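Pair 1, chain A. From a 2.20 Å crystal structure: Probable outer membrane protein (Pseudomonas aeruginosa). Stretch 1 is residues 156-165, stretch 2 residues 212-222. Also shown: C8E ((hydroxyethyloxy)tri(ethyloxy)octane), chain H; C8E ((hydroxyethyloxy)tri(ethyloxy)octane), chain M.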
# COMPACT_ATOMS: atom_id res chain seq x y z
N ASP A 156 -10.46 28.86 -21.05
CA ASP A 156 -11.01 27.70 -21.73
C ASP A 156 -9.84 26.78 -22.03
O ASP A 156 -9.99 25.75 -22.68
CB ASP A 156 -11.70 28.13 -23.03
CG ASP A 156 -12.78 29.17 -22.80
OD1 ASP A 156 -13.74 28.88 -22.04
OD2 ASP A 156 -12.68 30.28 -23.38
N ASN A 157 -8.66 27.18 -21.55
CA ASN A 157 -7.44 26.40 -21.76
C ASN A 157 -6.70 26.13 -20.45
O ASN A 157 -5.64 25.51 -20.45
CB ASN A 157 -6.49 27.16 -22.70
CG ASN A 157 -7.20 27.72 -23.91
OD1 ASN A 157 -7.85 26.99 -24.66
ND2 ASN A 157 -7.08 29.03 -24.10
N PHE A 158 -7.27 26.60 -19.34
CA PHE A 158 -6.61 26.41 -18.05
C PHE A 158 -7.59 26.44 -16.88
O PHE A 158 -8.54 27.21 -16.86
CB PHE A 158 -5.56 27.50 -17.86
CG PHE A 158 -4.69 27.29 -16.66
CD1 PHE A 158 -3.71 26.31 -16.66
CD2 PHE A 158 -4.85 28.07 -15.52
CE1 PHE A 158 -2.89 26.11 -15.55
CE2 PHE A 158 -4.04 27.88 -14.41
CZ PHE A 158 -3.06 26.90 -14.42
N SER A 159 -7.33 25.59 -15.89
CA SER A 159 -8.16 25.51 -14.71
C SER A 159 -7.34 25.03 -13.53
O SER A 159 -6.26 24.47 -13.69
CB SER A 159 -9.34 24.55 -14.93
OG SER A 159 -8.89 23.22 -15.14
N LEU A 160 -7.87 25.24 -12.33
CA LEU A 160 -7.21 24.83 -11.11
C LEU A 160 -8.18 24.00 -10.29
O LEU A 160 -9.39 24.02 -10.53
CB LEU A 160 -6.77 26.07 -10.31
CG LEU A 160 -5.88 27.05 -11.08
CD1 LEU A 160 -5.61 28.27 -10.23
CD2 LEU A 160 -4.58 26.36 -11.46
N GLY A 161 -7.65 23.24 -9.33
CA GLY A 161 -8.50 22.41 -8.51
C GLY A 161 -7.89 22.19 -7.14
O GLY A 161 -6.68 22.23 -6.98
N ALA A 162 -8.74 21.97 -6.15
CA ALA A 162 -8.28 21.75 -4.79
C ALA A 162 -9.28 20.88 -4.06
O ALA A 162 -10.48 20.92 -4.34
CB ALA A 162 -8.11 23.08 -4.07
N GLY A 163 -8.79 20.08 -3.11
CA GLY A 163 -9.69 19.21 -2.37
C GLY A 163 -9.12 18.76 -1.05
O GLY A 163 -7.94 18.95 -0.75
N VAL A 164 -9.99 18.17 -0.23
CA VAL A 164 -9.59 17.67 1.07
C VAL A 164 -10.02 16.23 1.16
O VAL A 164 -11.09 15.86 0.69
CB VAL A 164 -10.29 18.44 2.21
CG1 VAL A 164 -11.79 18.38 2.00
CG2 VAL A 164 -9.93 17.82 3.55
N ILE A 165 -9.18 15.40 1.76
CA ILE A 165 -9.52 13.99 1.91
C ILE A 165 -9.51 13.64 3.39
O ILE A 165 -8.57 13.97 4.11
CB ILE A 165 -8.51 13.09 1.16
CG1 ILE A 165 -8.73 11.62 1.54
CG2 ILE A 165 -7.09 13.53 1.45
CD1 ILE A 165 -7.83 10.65 0.80
N PRO A 212 -6.98 14.36 8.17
CA PRO A 212 -7.21 15.07 6.91
C PRO A 212 -5.99 15.23 6.02
O PRO A 212 -4.86 15.32 6.50
CB PRO A 212 -7.71 16.44 7.37
CG PRO A 212 -7.82 16.34 8.90
CD PRO A 212 -6.82 15.31 9.27
N GLY A 213 -6.24 15.27 4.72
CA GLY A 213 -5.18 15.44 3.75
C GLY A 213 -5.62 16.45 2.70
O GLY A 213 -6.82 16.65 2.48
N PHE A 214 -4.66 17.07 2.03
CA PHE A 214 -4.99 18.05 1.01
C PHE A 214 -4.28 17.75 -0.30
O PHE A 214 -3.19 17.19 -0.32
CB PHE A 214 -4.64 19.44 1.53
CG PHE A 214 -5.42 19.83 2.76
CD1 PHE A 214 -6.68 20.42 2.64
CD2 PHE A 214 -4.93 19.54 4.03
CE1 PHE A 214 -7.44 20.71 3.78
CE2 PHE A 214 -5.68 19.82 5.17
CZ PHE A 214 -6.94 20.41 5.05
N PHE A 215 -4.93 18.11 -1.40
CA PHE A 215 -4.38 17.91 -2.73
C PHE A 215 -4.88 19.02 -3.65
O PHE A 215 -5.89 19.67 -3.36
CB PHE A 215 -4.78 16.54 -3.28
CG PHE A 215 -6.25 16.29 -3.26
CD1 PHE A 215 -6.88 15.84 -2.10
CD2 PHE A 215 -7.02 16.49 -4.41
CE1 PHE A 215 -8.25 15.60 -2.09
CE2 PHE A 215 -8.38 16.25 -4.40
CZ PHE A 215 -9.01 15.80 -3.24
N ALA A 216 -4.17 19.23 -4.75
CA ALA A 216 -4.53 20.26 -5.71
C ALA A 216 -4.06 19.87 -7.11
O ALA A 216 -3.28 18.93 -7.27
CB ALA A 216 -3.90 21.59 -5.31
N GLY A 217 -4.54 20.59 -8.11
CA GLY A 217 -4.14 20.29 -9.47
C GLY A 217 -4.38 21.42 -10.44
O GLY A 217 -5.06 22.40 -10.14
N ALA A 218 -3.81 21.27 -11.63
CA ALA A 218 -3.95 22.26 -12.68
C ALA A 218 -4.03 21.52 -14.01
O ALA A 218 -3.38 20.49 -14.19
CB ALA A 218 -2.76 23.20 -12.67
N VAL A 219 -4.83 22.05 -14.92
CA VAL A 219 -4.98 21.46 -16.25
C VAL A 219 -4.79 22.54 -17.30
O VAL A 219 -5.26 23.67 -17.13
CB VAL A 219 -6.37 20.81 -16.43
CG1 VAL A 219 -6.59 20.46 -17.89
CG2 VAL A 219 -6.48 19.56 -15.58
N TRP A 220 -4.10 22.18 -18.37
CA TRP A 220 -3.83 23.11 -19.46
C TRP A 220 -4.10 22.43 -20.80
O TRP A 220 -3.47 21.42 -21.13
CB TRP A 220 -2.37 23.57 -19.39
CG TRP A 220 -1.95 24.50 -20.48
CD1 TRP A 220 -2.65 25.56 -20.97
CD2 TRP A 220 -0.69 24.49 -21.17
NE1 TRP A 220 -1.90 26.22 -21.92
CE2 TRP A 220 -0.70 25.59 -22.06
CE3 TRP A 220 0.45 23.67 -21.11
CZ2 TRP A 220 0.39 25.89 -22.89
CZ3 TRP A 220 1.53 23.97 -21.94
CH2 TRP A 220 1.49 25.07 -22.82
N LYS A 221 -5.06 22.96 -21.55
CA LYS A 221 -5.41 22.42 -22.86
C LYS A 221 -4.90 23.38 -23.93
O LYS A 221 -5.61 24.29 -24.36
CB LYS A 221 -6.93 22.26 -22.99
CG LYS A 221 -7.56 21.44 -21.88
CD LYS A 221 -9.01 21.10 -22.18
CE LYS A 221 -9.14 19.95 -23.17
NZ LYS A 221 -8.50 20.23 -24.49
N PRO A 222 -3.65 23.18 -24.38
CA PRO A 222 -3.04 24.04 -25.39
C PRO A 222 -3.68 24.01 -26.77
O PRO A 222 -3.94 25.07 -27.36
CB PRO A 222 -1.60 23.53 -25.45
CG PRO A 222 -1.38 22.97 -24.09
CD PRO A 222 -2.66 22.24 -23.84
C2 C8E H . -7.95 23.70 0.83
C3 C8E H . -8.59 22.67 0.02
C4 C8E H . -9.78 23.26 -0.56
C5 C8E H . -10.86 22.25 -0.59
C6 C8E H . -12.14 22.91 -0.74
C7 C8E H . -12.88 21.85 -1.40
C8 C8E H . -14.11 21.58 -0.62
O9 C8E H . -14.69 20.32 -0.39
C1 C8E M . -5.61 15.21 13.36
C2 C8E M . -6.64 14.39 12.75
C3 C8E M . -7.99 14.66 13.18
C4 C8E M . -8.89 14.09 12.19
C5 C8E M . -10.19 14.82 12.26
C6 C8E M . -10.48 15.40 10.96
C7 C8E M . -10.44 16.81 11.30
C8 C8E M . -11.35 17.52 10.38
O9 C8E M . -11.04 18.07 9.11
C10 C8E M . -10.06 19.10 9.03
C11 C8E M . -9.97 19.44 7.58
O12 C8E M . -11.05 20.31 7.17

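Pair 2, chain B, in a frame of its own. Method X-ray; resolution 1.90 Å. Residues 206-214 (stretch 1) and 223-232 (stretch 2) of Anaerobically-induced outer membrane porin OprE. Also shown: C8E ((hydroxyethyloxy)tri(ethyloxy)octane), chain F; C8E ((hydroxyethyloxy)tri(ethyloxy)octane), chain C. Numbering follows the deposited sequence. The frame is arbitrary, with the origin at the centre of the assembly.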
# COMPACT_ATOMS: atom_id res chain seq x y z
N LYS B 206 14.71 -11.86 -19.08
CA LYS B 206 14.50 -12.65 -17.87
C LYS B 206 14.94 -11.91 -16.59
O LYS B 206 14.40 -12.16 -15.51
CB LYS B 206 15.30 -13.95 -18.01
CG LYS B 206 14.73 -15.13 -17.26
CD LYS B 206 15.59 -16.37 -17.49
N ASP B 207 15.90 -11.01 -16.71
CA ASP B 207 16.55 -10.45 -15.54
C ASP B 207 16.20 -8.99 -15.27
O ASP B 207 16.52 -8.49 -14.20
CB ASP B 207 18.07 -10.57 -15.69
CG ASP B 207 18.52 -12.00 -15.89
OD1 ASP B 207 17.97 -12.90 -15.23
OD2 ASP B 207 19.42 -12.22 -16.74
N LEU B 208 15.55 -8.32 -16.22
CA LEU B 208 15.39 -6.87 -16.14
C LEU B 208 13.99 -6.43 -16.52
O LEU B 208 13.47 -6.81 -17.57
CB LEU B 208 16.40 -6.18 -17.06
CG LEU B 208 16.44 -4.65 -17.08
CD1 LEU B 208 16.73 -4.08 -15.69
CD2 LEU B 208 17.46 -4.16 -18.09
N THR B 209 13.39 -5.60 -15.66
CA THR B 209 12.10 -4.99 -15.90
C THR B 209 12.22 -3.49 -15.70
O THR B 209 12.89 -3.04 -14.77
CB THR B 209 11.04 -5.53 -14.91
OG1 THR B 209 10.78 -6.91 -15.21
CG2 THR B 209 9.72 -4.73 -14.99
N LEU B 210 11.59 -2.72 -16.57
CA LEU B 210 11.53 -1.26 -16.42
C LEU B 210 10.07 -0.86 -16.16
O LEU B 210 9.14 -1.57 -16.54
CB LEU B 210 11.97 -0.61 -17.71
CG LEU B 210 13.32 -1.10 -18.25
CD1 LEU B 210 13.60 -0.38 -19.56
CD2 LEU B 210 14.42 -0.84 -17.22
N GLN B 211 9.87 0.29 -15.54
CA GLN B 211 8.53 0.74 -15.22
C GLN B 211 8.45 2.24 -15.41
O GLN B 211 9.40 2.96 -15.14
CB GLN B 211 8.24 0.46 -13.76
CG GLN B 211 8.05 -0.99 -13.38
CD GLN B 211 7.78 -1.12 -11.90
OE1 GLN B 211 8.60 -0.69 -11.08
NE2 GLN B 211 6.62 -1.67 -11.54
N TYR B 212 7.30 2.70 -15.88
CA TYR B 212 6.97 4.11 -15.85
C TYR B 212 5.53 4.19 -15.44
O TYR B 212 4.69 3.50 -16.03
CB TYR B 212 7.11 4.80 -17.22
CG TYR B 212 6.41 6.14 -17.20
CD1 TYR B 212 7.01 7.23 -16.58
CD2 TYR B 212 5.12 6.30 -17.71
CE1 TYR B 212 6.36 8.44 -16.50
CE2 TYR B 212 4.47 7.52 -17.63
CZ TYR B 212 5.09 8.58 -17.03
OH TYR B 212 4.46 9.80 -16.94
N TYR B 213 5.24 5.03 -14.45
CA TYR B 213 3.87 5.29 -14.04
C TYR B 213 3.59 6.78 -13.82
O TYR B 213 4.50 7.55 -13.51
CB TYR B 213 3.50 4.50 -12.77
CG TYR B 213 3.31 3.01 -13.03
CD1 TYR B 213 4.39 2.13 -13.05
CD2 TYR B 213 2.04 2.48 -13.25
CE1 TYR B 213 4.22 0.76 -13.31
CE2 TYR B 213 1.86 1.10 -13.50
CZ TYR B 213 2.96 0.26 -13.53
OH TYR B 213 2.81 -1.11 -13.78
N TYR B 214 2.33 7.14 -13.98
CA TYR B 214 1.88 8.50 -13.84
C TYR B 214 0.66 8.50 -12.94
O TYR B 214 -0.23 7.67 -13.10
CB TYR B 214 1.52 9.08 -15.20
CG TYR B 214 0.90 10.46 -15.15
CD1 TYR B 214 1.65 11.58 -14.85
CD2 TYR B 214 -0.45 10.63 -15.42
CE1 TYR B 214 1.08 12.85 -14.80
CE2 TYR B 214 -1.04 11.88 -15.39
CZ TYR B 214 -0.27 12.98 -15.08
OH TYR B 214 -0.87 14.22 -15.06
N GLN B 223 2.28 13.17 -10.51
CA GLN B 223 3.41 12.40 -10.05
C GLN B 223 3.86 11.47 -11.15
O GLN B 223 3.04 10.75 -11.71
CB GLN B 223 2.99 11.61 -8.82
CG GLN B 223 4.05 10.68 -8.28
CD GLN B 223 3.62 10.11 -6.96
OE1 GLN B 223 2.96 9.08 -6.89
NE2 GLN B 223 3.96 10.81 -5.89
N HIS B 224 5.15 11.54 -11.47
CA HIS B 224 5.77 10.60 -12.40
C HIS B 224 6.71 9.67 -11.65
O HIS B 224 7.36 10.09 -10.69
CB HIS B 224 6.57 11.35 -13.46
CG HIS B 224 5.75 12.28 -14.28
ND1 HIS B 224 5.22 11.92 -15.50
CD2 HIS B 224 5.38 13.57 -14.07
CE1 HIS B 224 4.55 12.95 -16.00
NE2 HIS B 224 4.64 13.96 -15.16
N PHE B 225 6.77 8.41 -12.08
CA PHE B 225 7.62 7.41 -11.46
C PHE B 225 8.38 6.65 -12.54
O PHE B 225 7.79 6.26 -13.54
CB PHE B 225 6.75 6.41 -10.71
CG PHE B 225 7.47 5.15 -10.29
CD1 PHE B 225 8.27 5.14 -9.16
CD2 PHE B 225 7.33 3.97 -11.01
CE1 PHE B 225 8.91 3.97 -8.75
CE2 PHE B 225 7.98 2.81 -10.62
CZ PHE B 225 8.77 2.80 -9.48
N LEU B 226 9.67 6.44 -12.34
CA LEU B 226 10.46 5.50 -13.12
C LEU B 226 11.00 4.44 -12.17
O LEU B 226 11.32 4.75 -11.02
CB LEU B 226 11.62 6.21 -13.84
CG LEU B 226 11.22 7.19 -14.94
CD1 LEU B 226 12.40 8.09 -15.32
CD2 LEU B 226 10.66 6.46 -16.16
N GLY B 227 11.10 3.20 -12.65
CA GLY B 227 11.58 2.11 -11.82
C GLY B 227 12.42 1.11 -12.61
O GLY B 227 12.27 0.97 -13.82
N LEU B 228 13.29 0.40 -11.92
CA LEU B 228 14.06 -0.66 -12.55
C LEU B 228 14.21 -1.75 -11.52
O LEU B 228 14.46 -1.47 -10.36
CB LEU B 228 15.43 -0.12 -12.99
CG LEU B 228 16.56 -1.03 -13.47
CD1 LEU B 228 17.46 -0.24 -14.40
CD2 LEU B 228 17.38 -1.60 -12.32
N ILE B 229 14.05 -3.00 -11.95
CA ILE B 229 14.35 -4.13 -11.11
C ILE B 229 15.25 -5.05 -11.91
O ILE B 229 14.90 -5.45 -13.02
CB ILE B 229 13.09 -4.90 -10.72
CG1 ILE B 229 12.09 -3.98 -10.02
CG2 ILE B 229 13.46 -6.08 -9.81
CD1 ILE B 229 12.38 -3.76 -8.56
N HIS B 230 16.42 -5.36 -11.36
CA HIS B 230 17.37 -6.22 -12.06
C HIS B 230 17.83 -7.37 -11.18
O HIS B 230 18.17 -7.18 -10.01
CB HIS B 230 18.58 -5.42 -12.53
CG HIS B 230 19.59 -6.24 -13.25
ND1 HIS B 230 20.69 -6.80 -12.62
CD2 HIS B 230 19.66 -6.64 -14.55
CE1 HIS B 230 21.39 -7.49 -13.50
NE2 HIS B 230 20.79 -7.42 -14.67
N ASN B 231 17.84 -8.57 -11.74
CA ASN B 231 18.30 -9.74 -11.00
C ASN B 231 19.58 -10.30 -11.63
O ASN B 231 19.62 -10.55 -12.82
CB ASN B 231 17.20 -10.79 -10.90
CG ASN B 231 16.19 -10.47 -9.79
OD1 ASN B 231 16.53 -10.47 -8.61
ND2 ASN B 231 14.95 -10.20 -10.17
N TRP B 232 20.60 -10.47 -10.80
CA TRP B 232 21.95 -10.75 -11.28
C TRP B 232 22.48 -12.01 -10.61
O TRP B 232 22.78 -12.01 -9.42
CB TRP B 232 22.87 -9.57 -10.94
CG TRP B 232 24.20 -9.56 -11.64
CD1 TRP B 232 24.92 -10.64 -12.08
CD2 TRP B 232 24.96 -8.40 -12.00
NE1 TRP B 232 26.08 -10.21 -12.69
CE2 TRP B 232 26.13 -8.84 -12.65
CE3 TRP B 232 24.76 -7.02 -11.83
CZ2 TRP B 232 27.10 -7.96 -13.12
CZ3 TRP B 232 25.73 -6.15 -12.30
CH2 TRP B 232 26.88 -6.62 -12.94
C3 C8E F . 12.97 3.56 -17.92
C4 C8E F . 14.13 3.18 -17.00
C5 C8E F . 13.84 3.51 -15.54
C6 C8E F . 14.99 4.21 -14.84
C7 C8E F . 15.43 3.50 -13.56
C8 C8E F . 14.84 4.12 -12.29
O9 C8E F . 15.80 4.95 -11.66
O18 C8E F . 19.71 12.74 -13.16
C19 C8E F . 20.59 13.83 -12.99
C20 C8E F . 20.66 13.95 -11.49
O21 C8E F . 21.99 13.76 -11.11
C1 C8E C . 10.65 -5.16 -29.76
C2 C8E C . 9.84 -3.88 -29.55
C3 C8E C . 9.46 -3.68 -28.09
C4 C8E C . 10.43 -2.73 -27.40
C5 C8E C . 9.82 -1.36 -27.16
C6 C8E C . 10.77 -0.49 -26.35
C7 C8E C . 10.06 0.11 -25.15
C8 C8E C . 10.99 0.21 -23.95
O9 C8E C . 10.51 1.22 -23.09
C10 C8E C . 9.79 0.71 -21.98
C11 C8E C . 9.62 1.83 -20.96
O12 C8E C . 8.75 1.41 -19.93
C13 C8E C . 9.35 1.53 -18.66
O HOH W 1 21.56 -10.63 -15.31

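Both pairs are neighbouring antiparallel strands of outer membrane proteins, running at 167° in pair 1 and 169° in pair 2, and fourteen central residues superpose with an RMSD of 0.4 Å. The first rule is that the backbone carries the register and the side chains adapt to it. Hydrogen-bonded pairs fall at matching places: S159(A) with V219(A) corresponds to T209(B) with I229(B), G161(A) with G217(A) to Q211(B) with G227(B), and G163(A) with F215(A) to Y213(B) with F225(B). Even the loop residue before the strand obeys it, since K221(A) N donates to N157(A) O at 2.8 Å and N231(B) N donates to D207(B) O at 2.8 Å. Between these rungs, CA-H...O contacts use the same carbonyls, as in L160(A) CA to G217(A) O at 3.4 Å and L210(B) CA to G227(B) O at 3.5 Å.

The face carrying S159(A), V219(A) and F215(A) shows the sharpest contrast. Where the first rung has S159(A) and V219(A), pair 2 has T209(B) and I229(B), a small hydroxyl residue opposite a branched aliphatic in both; S159(A) OG lies 3.7 Å from V219(A) CB. At the next rung pair 1 sets glycine against glycine, whereas pair 2 keeps only G227(B) and places Q211(B) across from it. The long side chain uses the vacancy: an ideal CB on G227(B) would sit 2.8 Å from Q211(B) OE1, a clash. Q211(B) OE1 also reaches the edge of the F225(B) ring, 3.6 Å from F225(B) CE2.

One rung further, both pairs have phenylalanine, but with different rotamers. F215(A) is p, and its ring swings across the neighbouring strand to cover G163(A), whose CA lies 3.9 Å from the ring centroid, over the face. The glycine permits this, because an ideal CB there would come within 2.4 Å of F215(A) CZ. Pair 2 has Y213(B) at that position, and F225(B) takes t instead; the two side chains meet at Y213(B) CD1 and F225(B) CD2, 4.0 Å apart. The side-chain centres of the two phenylalanines consequently differ by 3.5 Å although their CA atoms are 0.7 Å apart.

On the face bearing L160(A) and A218(A), bulk is redistributed. L160(A) and L210(B) are both m,t and nearly coincide; L160(A) CD2 meets A218(A) CB at 3.8 Å, while L210(B) CD2 meets the longer L228(B) at CD1, 4.2 Å away. F158(A) and L208(B), both t at chi1, lean the same way, with F158(A) CE1 4.1 Å from A218(A) CB and L208(B) CD1 3.8 Å from L228(B) CG. Across from them stand W220(A) and H230(B): F158(A) CD1 lies 4.1 Å from W220(A) CB, and L208(B) CD1 lies 3.9 Å from H230(B) CB, at the edge of the H230(B) ring. The alanines A162(A) and A216(A) are matched by Y212(B) and L226(B), with Y212(B) CD1 3.8 Å from L226(B) CD2. Finally, V164(A) CG2 against F214(A) CE1, at 3.8 Å, corresponds to Y214(B) CD1 against H224(B) CE1, at 3.4 Å, and the histidine adds a polar tie: Y212(B) OH and H224(B) ND1 are hydrogen-bonded at 2.7 Å.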